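Side-chain contacts in ferric vibriobactin ABC transporter, periplasmic ferric vibriobactin-binding protein (Vibrio cholerae, PDB 3R5T), which probably serves as the periplasmic binding component that delivers ferric vibriobactin to its ABC transporter for iron uptake: residues Ile26-Val31 and Gly35-Ile40; Ala48-Thr51 and Phe55-Gln58. One frame throughout, in Å; residues are numbered along the deposited sequence.

Interaction 1: Ile26-Val31 and Gly35-Ile40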
ATOM      1  N   ILE A  26     -11.302  16.752  -4.432  1.00 17.76           N
ATOM      2  CA  ILE A  26     -10.010  16.374  -3.867  1.00 16.89           C
ATOM      3  C   ILE A  26      -9.020  16.000  -4.973  1.00 15.48           C
ATOM      4  O   ILE A  26      -9.352  15.226  -5.861  1.00 15.97           O
ATOM      5  CB  ILE A  26     -10.152  15.171  -2.908  1.00 16.16           C
ATOM      6  CG1 ILE A  26     -11.169  15.466  -1.795  1.00 14.22           C
ATOM      7  CG2 ILE A  26      -8.799  14.784  -2.337  1.00 16.15           C
ATOM      8  CD1 ILE A  26     -11.706  14.226  -1.096  1.00 14.81           C
ATOM      9  N   LEU A  27      -7.810  16.545  -4.884  1.00 17.03           N
ATOM     10  CA  LEU A  27      -6.745  16.266  -5.852  1.00 15.36           C
ATOM     11  C   LEU A  27      -5.618  15.522  -5.146  1.00 16.27           C
ATOM     12  O   LEU A  27      -5.053  16.014  -4.166  1.00 16.73           O
ATOM     13  CB  LEU A  27      -6.211  17.574  -6.467  1.00 14.09           C
ATOM     14  CG  LEU A  27      -5.241  17.407  -7.640  1.00 15.10           C
ATOM     15  CD1 LEU A  27      -5.417  18.518  -8.648  1.00 16.49           C
ATOM     16  CD2 LEU A  27      -3.830  17.341  -7.123  1.00 16.45           C
ATOM     17  N   SER A  28      -5.296  14.331  -5.638  1.00 14.16           N
ATOM     18  CA  SER A  28      -4.220  13.569  -5.026  1.00 14.46           C
ATOM     19  C   SER A  28      -2.922  13.722  -5.788  1.00 15.59           C
ATOM     20  O   SER A  28      -2.887  13.528  -7.016  1.00 15.63           O
ATOM     21  CB  SER A  28      -4.573  12.088  -4.957  1.00 15.15           C
ATOM     22  OG  SER A  28      -3.456  11.368  -4.470  1.00 15.06           O
ATOM     23  N   THR A  29      -1.864  14.100  -5.073  1.00 16.42           N
ATOM     24  CA  THR A  29      -0.540  14.192  -5.692  1.00 15.74           C
ATOM     25  C   THR A  29       0.295  12.928  -5.526  1.00 16.19           C
ATOM     26  O   THR A  29       1.449  12.896  -5.969  1.00 16.41           O
ATOM     27  CB  THR A  29       0.297  15.388  -5.158  1.00 15.15           C
ATOM     28  OG1 THR A  29       0.689  15.151  -3.794  1.00 14.76           O
ATOM     29  CG2 THR A  29      -0.505  16.688  -5.234  1.00 15.60           C
ATOM     30  N   ALA A  30      -0.293  11.914  -4.880  1.00 13.42           N
ATOM     31  CA  ALA A  30       0.415  10.658  -4.589  1.00 14.13           C
ATOM     32  C   ALA A  30      -0.419   9.462  -5.039  1.00 12.85           C
ATOM     33  O   ALA A  30      -1.451   9.143  -4.428  1.00 13.38           O
ATOM     34  CB  ALA A  30       0.764  10.532  -3.073  1.00 13.68           C
ATOM     35  N   VAL A  31       0.030   8.798  -6.094  1.00 13.70           N
ATOM     36  CA  VAL A  31      -0.700   7.665  -6.642  1.00 14.71           C
ATOM     37  C   VAL A  31      -0.997   6.601  -5.565  1.00 12.93           C
ATOM     38  O   VAL A  31      -2.060   5.981  -5.581  1.00 13.60           O
ATOM     39  CB  VAL A  31       0.058   7.087  -7.877  1.00 13.93           C
ATOM     40  CG1 VAL A  31       1.407   6.474  -7.455  1.00 16.32           C
ATOM     41  CG2 VAL A  31      -0.806   6.073  -8.640  1.00 13.68           C
ATOM     42  N   GLY A  35      -5.672   5.096  -4.143  1.00 13.70           N
ATOM     43  CA  GLY A  35      -6.403   3.869  -3.898  1.00 13.88           C
ATOM     44  C   GLY A  35      -7.266   3.918  -2.636  1.00 14.69           C
ATOM     45  O   GLY A  35      -8.392   3.427  -2.631  1.00 14.21           O
ATOM     46  N   THR A  36      -6.749   4.540  -1.581  1.00 14.86           N
ATOM     47  CA  THR A  36      -7.491   4.618  -0.335  1.00 13.13           C
ATOM     48  C   THR A  36      -8.579   5.685  -0.391  1.00 11.26           C
ATOM     49  O   THR A  36      -9.667   5.501   0.176  1.00 13.51           O
ATOM     50  CB  THR A  36      -6.525   4.746   0.859  1.00 14.54           C
ATOM     51  OG1 THR A  36      -5.756   3.534   0.932  1.00 14.97           O
ATOM     52  CG2 THR A  36      -7.292   4.921   2.176  1.00 14.24           C
ATOM     53  N   LEU A  37      -8.314   6.779  -1.104  1.00 13.38           N
ATOM     54  CA  LEU A  37      -9.373   7.752  -1.362  1.00 12.41           C
ATOM     55  C   LEU A  37     -10.540   7.066  -2.088  1.00 14.89           C
ATOM     56  O   LEU A  37     -11.711   7.244  -1.723  1.00 16.62           O
ATOM     57  CB  LEU A  37      -8.857   8.959  -2.154  1.00 14.13           C
ATOM     58  CG  LEU A  37      -7.934   9.887  -1.357  1.00 14.24           C
ATOM     59  CD1 LEU A  37      -7.153  10.777  -2.290  1.00 15.04           C
ATOM     60  CD2 LEU A  37      -8.707  10.734  -0.372  1.00 13.56           C
ATOM     61  N   LEU A  38     -10.233   6.275  -3.112  1.00 13.21           N
ATOM     62  CA  LEU A  38     -11.294   5.528  -3.798  1.00 14.99           C
ATOM     63  C   LEU A  38     -12.008   4.519  -2.879  1.00 17.24           C
ATOM     64  O   LEU A  38     -13.228   4.324  -2.977  1.00 17.35           O
ATOM     65  CB  LEU A  38     -10.714   4.827  -5.034  1.00 17.10           C
ATOM     66  CG  LEU A  38     -10.249   5.777  -6.146  1.00 13.40           C
ATOM     67  CD1 LEU A  38      -9.386   5.063  -7.169  1.00 16.25           C
ATOM     68  CD2 LEU A  38     -11.439   6.453  -6.815  1.00 15.81           C
ATOM     69  N   ALA A  39     -11.238   3.896  -1.991  1.00 15.19           N
ATOM     70  CA  ALA A  39     -11.758   2.884  -1.082  1.00 15.83           C
ATOM     71  C   ALA A  39     -12.881   3.429  -0.201  1.00 16.84           C
ATOM     72  O   ALA A  39     -13.854   2.731   0.060  1.00 19.63           O
ATOM     73  CB  ALA A  39     -10.617   2.342  -0.209  1.00 16.27           C
ATOM     74  N   ILE A  40     -12.740   4.673   0.248  1.00 16.89           N
ATOM     75  CA  ILE A  40     -13.747   5.292   1.113  1.00 16.28           C
ATOM     76  C   ILE A  40     -14.730   6.173   0.358  1.00 18.85           C
ATOM     77  O   ILE A  40     -15.485   6.933   0.975  1.00 17.79           O
ATOM     78  CB  ILE A  40     -13.116   6.081   2.280  1.00 16.04           C
ATOM     79  CG1 ILE A  40     -12.323   7.289   1.766  1.00 17.98           C
ATOM     80  CG2 ILE A  40     -12.207   5.155   3.108  1.00 14.33           C
ATOM     81  CD1 ILE A  40     -11.861   8.241   2.895  1.00 20.90           C
TER
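Ser28 OG is gripped by two groups. It accepts the backbone N-H of Ala30 at 3.2 Å (Ala30 N to Ser28 OG), with an angle of 154° at the hydrogen. It is also hydrogen-bonded to Thr34 OG1 in the first turn of helix 31-39. The bond to Ala30 makes an ST turn at the end of strand 26-28. The hydroxyl lies anti to its own backbone N (chi1 175°), which brings it beside the carbonyl carbon and within range of the next residues of the chain.

The other side of the contact is apolar. The CB of Ser28 meets the CD1 methyl of Leu37 at 3.9 Å. The same CD1 lies 4.3 Å from Ile26 CG2. Ile26 and Ser28 are alternate residues on one face of the strand, and a single leucine branch reaches both. Val31 and Gly35 are four residues apart in the first turn of helix 31-39, and Val31 O and Gly35 N lie 4.0 Å apart.

All the touching residues are buried. Strand 26-28 is bonded to strands 44-49 and 89-93 on its two flanks. Leu37 packs helix 31-39 onto this central strand of the parallel sheet, the first strand-helix step of a beta-alpha-beta unit.

Interaction 2: Ala48-Thr51 and Phe55-Gln58. With VBN ((4S,5R)-N-{3-[(2,3-dihydroxybenzoyl)amino]propyl}-2-(2,3-dihydroxyphenyl)-N-[3-({[(4S,5R)-2-(2,3-dihydroxyphenyl)-5-met hyl-4,5-dihydro-1,3-oxazol-4-yl]carbonyl}amino)propyl]-5-methyl-4,5-dihydro-1,3-oxazole-4-carboxamide), chain B.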
ATOM      1  N   ALA A  48      -2.217  12.318  -9.550  1.00 18.27           N
ATOM      2  CA  ALA A  48      -0.927  12.033 -10.158  1.00 17.78           C
ATOM      3  C   ALA A  48      -0.723  10.524 -10.301  1.00 14.54           C
ATOM      4  O   ALA A  48      -1.470   9.712  -9.737  1.00 14.74           O
ATOM      5  CB  ALA A  48       0.217  12.678  -9.350  1.00 15.82           C
ATOM      6  N   ALA A  49       0.293  10.144 -11.068  1.00 16.48           N
ATOM      7  CA  ALA A  49       0.505   8.749 -11.435  1.00 15.76           C
ATOM      8  C   ALA A  49       1.867   8.224 -10.980  1.00 14.94           C
ATOM      9  O   ALA A  49       2.664   8.946 -10.363  1.00 14.96           O
ATOM     10  CB  ALA A  49       0.358   8.581 -12.968  1.00 17.95           C
ATOM     11  N   THR A  50       2.156   6.968 -11.285  1.00 17.46           N
ATOM     12  CA  THR A  50       3.523   6.451 -11.077  1.00 18.56           C
ATOM     13  C   THR A  50       4.535   7.204 -11.954  1.00 18.89           C
ATOM     14  O   THR A  50       4.142   8.017 -12.780  1.00 18.13           O
ATOM     15  CB  THR A  50       3.605   4.975 -11.448  1.00 17.34           C
ATOM     16  OG1 THR A  50       3.334   4.850 -12.854  1.00 19.40           O
ATOM     17  CG2 THR A  50       2.587   4.164 -10.648  1.00 14.96           C
ATOM     18  N   THR A  51       5.831   6.934 -11.776  1.00 20.99           N
ATOM     19  CA  THR A  51       6.851   7.577 -12.617  1.00 23.28           C
ATOM     20  C   THR A  51       6.648   7.187 -14.083  1.00 21.74           C
ATOM     21  O   THR A  51       7.049   7.925 -14.999  1.00 22.18           O
ATOM     22  CB  THR A  51       8.291   7.212 -12.182  1.00 30.82           C
ATOM     23  OG1 THR A  51       8.497   5.806 -12.342  1.00 33.81           O
ATOM     24  CG2 THR A  51       8.542   7.588 -10.737  1.00 29.37           C
ATOM     25  N   PHE A  55      -1.815   4.537 -13.461  1.00 15.38           N
ATOM     26  CA  PHE A  55      -2.566   4.283 -12.233  1.00 14.99           C
ATOM     27  C   PHE A  55      -2.333   2.827 -11.822  1.00 14.59           C
ATOM     28  O   PHE A  55      -2.148   1.953 -12.667  1.00 19.88           O
ATOM     29  CB  PHE A  55      -4.066   4.471 -12.480  1.00 16.55           C
ATOM     30  CG  PHE A  55      -4.537   5.912 -12.520  1.00 18.40           C
ATOM     31  CD1 PHE A  55      -3.785   6.946 -11.979  1.00 15.97           C
ATOM     32  CD2 PHE A  55      -5.777   6.210 -13.058  1.00 18.20           C
ATOM     33  CE1 PHE A  55      -4.277   8.255 -12.002  1.00 17.20           C
ATOM     34  CE2 PHE A  55      -6.268   7.508 -13.081  1.00 18.18           C
ATOM     35  CZ  PHE A  55      -5.514   8.528 -12.547  1.00 17.62           C
ATOM     36  N   PHE A  56      -2.390   2.529 -10.526  1.00 14.98           N
ATOM     37  CA  PHE A  56      -2.256   1.128 -10.098  1.00 13.79           C
ATOM     38  C   PHE A  56      -3.401   0.292 -10.635  1.00 15.03           C
ATOM     39  O   PHE A  56      -4.567   0.706 -10.564  1.00 16.52           O
ATOM     40  CB  PHE A  56      -2.154   0.981  -8.572  1.00 14.25           C
ATOM     41  CG  PHE A  56      -0.873   1.507  -7.987  1.00 15.97           C
ATOM     42  CD1 PHE A  56       0.358   1.171  -8.542  1.00 16.37           C
ATOM     43  CD2 PHE A  56      -0.892   2.339  -6.882  1.00 14.12           C
ATOM     44  CE1 PHE A  56       1.538   1.656  -7.988  1.00 15.98           C
ATOM     45  CE2 PHE A  56       0.287   2.817  -6.316  1.00 15.58           C
ATOM     46  CZ  PHE A  56       1.496   2.492  -6.885  1.00 15.23           C
ATOM     47  N   GLU A  57      -3.087  -0.890 -11.153  1.00 16.37           N
ATOM     48  CA  GLU A  57      -4.072  -1.686 -11.886  1.00 16.91           C
ATOM     49  C   GLU A  57      -5.238  -2.179 -11.040  1.00 16.70           C
ATOM     50  O   GLU A  57      -6.333  -2.389 -11.557  1.00 16.77           O
ATOM     51  CB  GLU A  57      -3.385  -2.875 -12.574  1.00 18.67           C
ATOM     52  CG  GLU A  57      -4.270  -3.615 -13.559  1.00 21.43           C
ATOM     53  CD  GLU A  57      -4.719  -2.772 -14.756  1.00 23.60           C
ATOM     54  OE1 GLU A  57      -4.168  -1.676 -15.006  1.00 25.48           O
ATOM     55  OE2 GLU A  57      -5.646  -3.227 -15.453  1.00 23.23           O
ATOM     56  N   GLN A  58      -5.012  -2.361  -9.746  1.00 15.23           N
ATOM     57  CA  GLN A  58      -6.104  -2.817  -8.893  1.00 14.52           C
ATOM     58  C   GLN A  58      -7.306  -1.859  -8.870  1.00 14.65           C
ATOM     59  O   GLN A  58      -8.425  -2.290  -8.559  1.00 15.34           O
ATOM     60  CB  GLN A  58      -5.627  -3.102  -7.468  1.00 14.14           C
ATOM     61  CG  GLN A  58      -5.068  -1.881  -6.725  1.00 13.58           C
ATOM     62  CD  GLN A  58      -3.575  -1.733  -6.857  1.00 15.66           C
ATOM     63  OE1 GLN A  58      -2.962  -2.241  -7.817  1.00 15.78           O
ATOM     64  NE2 GLN A  58      -2.957  -1.027  -5.899  1.00 17.37           N
TER
HETATM   65  C   VBN B   1      12.333   2.272  -6.636  1.00 20.18           C
HETATM   66  N   VBN B   1      10.843   3.974  -5.493  1.00 17.13           N
HETATM   67  O   VBN B   1      13.070   2.200  -5.710  1.00 19.18           O
HETATM   68  CA  VBN B   1      11.293   3.380  -6.740  1.00 19.99           C
HETATM   69  CB  VBN B   1      11.787   4.653  -7.524  1.00 21.71           C
HETATM   70  CAB VBN B   1       4.715   0.208 -10.086  1.00 20.62           C
HETATM   71  OAC VBN B   1      11.998  -2.694  -4.234  1.00 20.17           O
HETATM   72  OAD VBN B   1       8.722   2.403 -10.426  1.00 19.30           O
HETATM   73  OAF VBN B   1       8.457   1.919  -2.682  1.00 15.06           O
HETATM   74  OAG VBN B   1      10.616   5.451  -0.473  1.00 16.45           O
HETATM   75  OAH VBN B   1       7.962   4.621  -3.987  1.00 14.35           O
HETATM   76  OAI VBN B   1      10.352   1.169  -4.393  1.00 16.62           O
HETATM   77  OAJ VBN B   1      10.508   4.120  -2.843  1.00 13.91           O
HETATM   78  OAK VBN B   1       8.190   2.789  -5.978  1.00 14.83           O
HETATM   79  CAL VBN B   1       9.113  -1.542  -1.426  1.00 16.82           C
HETATM   80  CAM VBN B   1      12.313   7.822  -2.794  1.00 20.99           C
HETATM   81  CAN VBN B   1       4.854   5.251  -5.926  1.00 14.64           C
HETATM   82  CAO VBN B   1       8.538  -0.230  -1.522  1.00 15.82           C
HETATM   83  CAP VBN B   1      11.757   7.280  -1.600  1.00 18.90           C
HETATM   84  CAQ VBN B   1       5.830   5.362  -4.882  1.00 13.51           C
HETATM   85  CAR VBN B   1      10.144  -1.960  -2.346  1.00 18.33           C
HETATM   86  CAS VBN B   1      12.268   7.101  -3.996  1.00 19.79           C
HETATM   87  CAT VBN B   1       5.035   4.332  -6.991  1.00 15.99           C
HETATM   88  CAU VBN B   1      13.545  -0.846  -7.251  1.00 20.51           C
HETATM   89  CAV VBN B   1      11.763   0.388  -9.989  1.00 19.77           C
HETATM   90  CAW VBN B   1      13.626  -0.945  -5.719  1.00 18.84           C
HETATM   91  CAX VBN B   1      10.667   0.384 -11.080  1.00 20.46           C
HETATM   92  CAY VBN B   1      13.716   0.560  -7.833  1.00 18.93           C
HETATM   93  CAZ VBN B   1      11.665   1.546  -8.981  1.00 18.41           C
HETATM   94  NBB VBN B   1      12.431  -0.560  -4.972  1.00 15.34           N
HETATM   95  NBC VBN B   1       9.350   0.143 -10.495  1.00 20.29           N
HETATM   96  NBD VBN B   1       7.222   1.450  -8.006  1.00 18.28           N
HETATM   97  OBF VBN B   1       5.386   2.427  -9.087  1.00 16.84           O
HETATM   98  CBG VBN B   1      11.694  -1.553  -4.226  1.00 19.44           C
HETATM   99  CBH VBN B   1       8.456   1.262 -10.180  1.00 19.50           C
HETATM  100  CBJ VBN B   1      11.784   5.032  -5.233  1.00 18.37           C
HETATM  101  CBK VBN B   1       8.995   0.659  -2.538  1.00 15.62           C
HETATM  102  CBL VBN B   1      11.161   6.006  -1.617  1.00 16.86           C
HETATM  103  CBM VBN B   1       6.957   4.545  -4.937  1.00 13.84           C
HETATM  104  CBN VBN B   1       9.974   0.272  -3.405  1.00 16.50           C
HETATM  105  CBO VBN B   1      11.126   5.330  -2.767  1.00 15.74           C
HETATM  106  CBP VBN B   1       7.126   3.660  -5.967  1.00 14.65           C
HETATM  107  CBQ VBN B   1      10.569  -1.097  -3.303  1.00 18.60           C
HETATM  108  CBR VBN B   1      11.675   5.902  -4.006  1.00 17.09           C
HETATM  109  CBS VBN B   1       6.116   3.533  -7.023  1.00 15.58           C
HETATM  110  CBU VBN B   1       5.780   1.283  -9.962  1.00 18.19           C
HETATM  111  CBW VBN B   1       6.425   2.624  -8.178  1.00 17.56           C
HETATM  112  CBX VBN B   1       7.223   0.892  -9.365  1.00 18.78           C
HETATM  113  NBY VBN B   1      12.528   1.419  -7.802  1.00 20.43           N
HETATM  114  OG1 VBN B   1      12.265   5.570  -6.445  1.00 21.39           O
HETATM  115  CG2 VBN B   1      10.892   5.225  -8.612  1.00 23.10           C
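The extended end of strand 44-49 runs on through Thr50, and after a three-residue loop the chain passes close by again, extended through Phe55 and Phe56 and running crosswise to the strand end, with the CA atoms of Ala49 and Phe55 5.5 Å apart. Thr50 points its CB at the second segment. Its CG2 methyl sits 3.8 Å from CE1 of Phe56. The two side chains cross at a slant, and the methyl meets the ring obliquely. With chi1 at 64°, OG1 of Thr50 lies between the backbone N and the carbonyl carbon. From there it is hydrogen-bonded to Thr54 OG1, in the intervening loop, and CG2 is left to make the apolar contacts.

The same methyl also touches the siderophore: Thr50 CG2 is 3.6 Å from OBF, an oxazoline ring oxygen of VBN. Phe56 continues this wall. Its CZ approaches CAT, a catechol ring carbon of VBN, at 4.0 Å, and CAT lies at the edge of the phenyl ring, near its plane. Phe56 CE1 is 4.1 Å from CAB, the methyl on the oxazoline. Thr51 OG1 lies 3.9 Å from OAD, a carbonyl oxygen of VBN. These residues form part of the ferric vibriobactin pocket.

Phe55 is turned into the protein instead. Its CE1 edge faces the carbonyl oxygen of Ala48, in the ring plane, with CE1 and O 3.9 Å apart. The ring also meets Trp59, with the planes at about 45°, and touches Lys70 of strand 69-73. Ala49 is bonded through its backbone to the same strand region. Phe56 and Thr50 both rest on Val31, at the start of helix 31-39, so the loop leading to helix 60-65 lies against that helix and beside the sheet edge.

Interactions 1 and 2 follow one another along the chain, with centres 11 Å apart. They join through neighbouring strands of one parallel sheet: Ser28 O and Ala48 N are 2.9 Å apart, a probable hydrogen bond. Val31 bridges them a second time, with its CB 3.6 Å from Ala48 O. Interaction 1 reaches the pocket only through Val31, whose side chain is about 4 Å from VBN at its nearest. Interaction 2 lines the pocket more broadly. The side chain of Phe56 is about 8 Å from the ferric ion. The segments touch VBN; hydrogen bonds to it come from residues such as Gln52, in the loop between 48-51 and 55-58, and Ser169, His171 and Arg269.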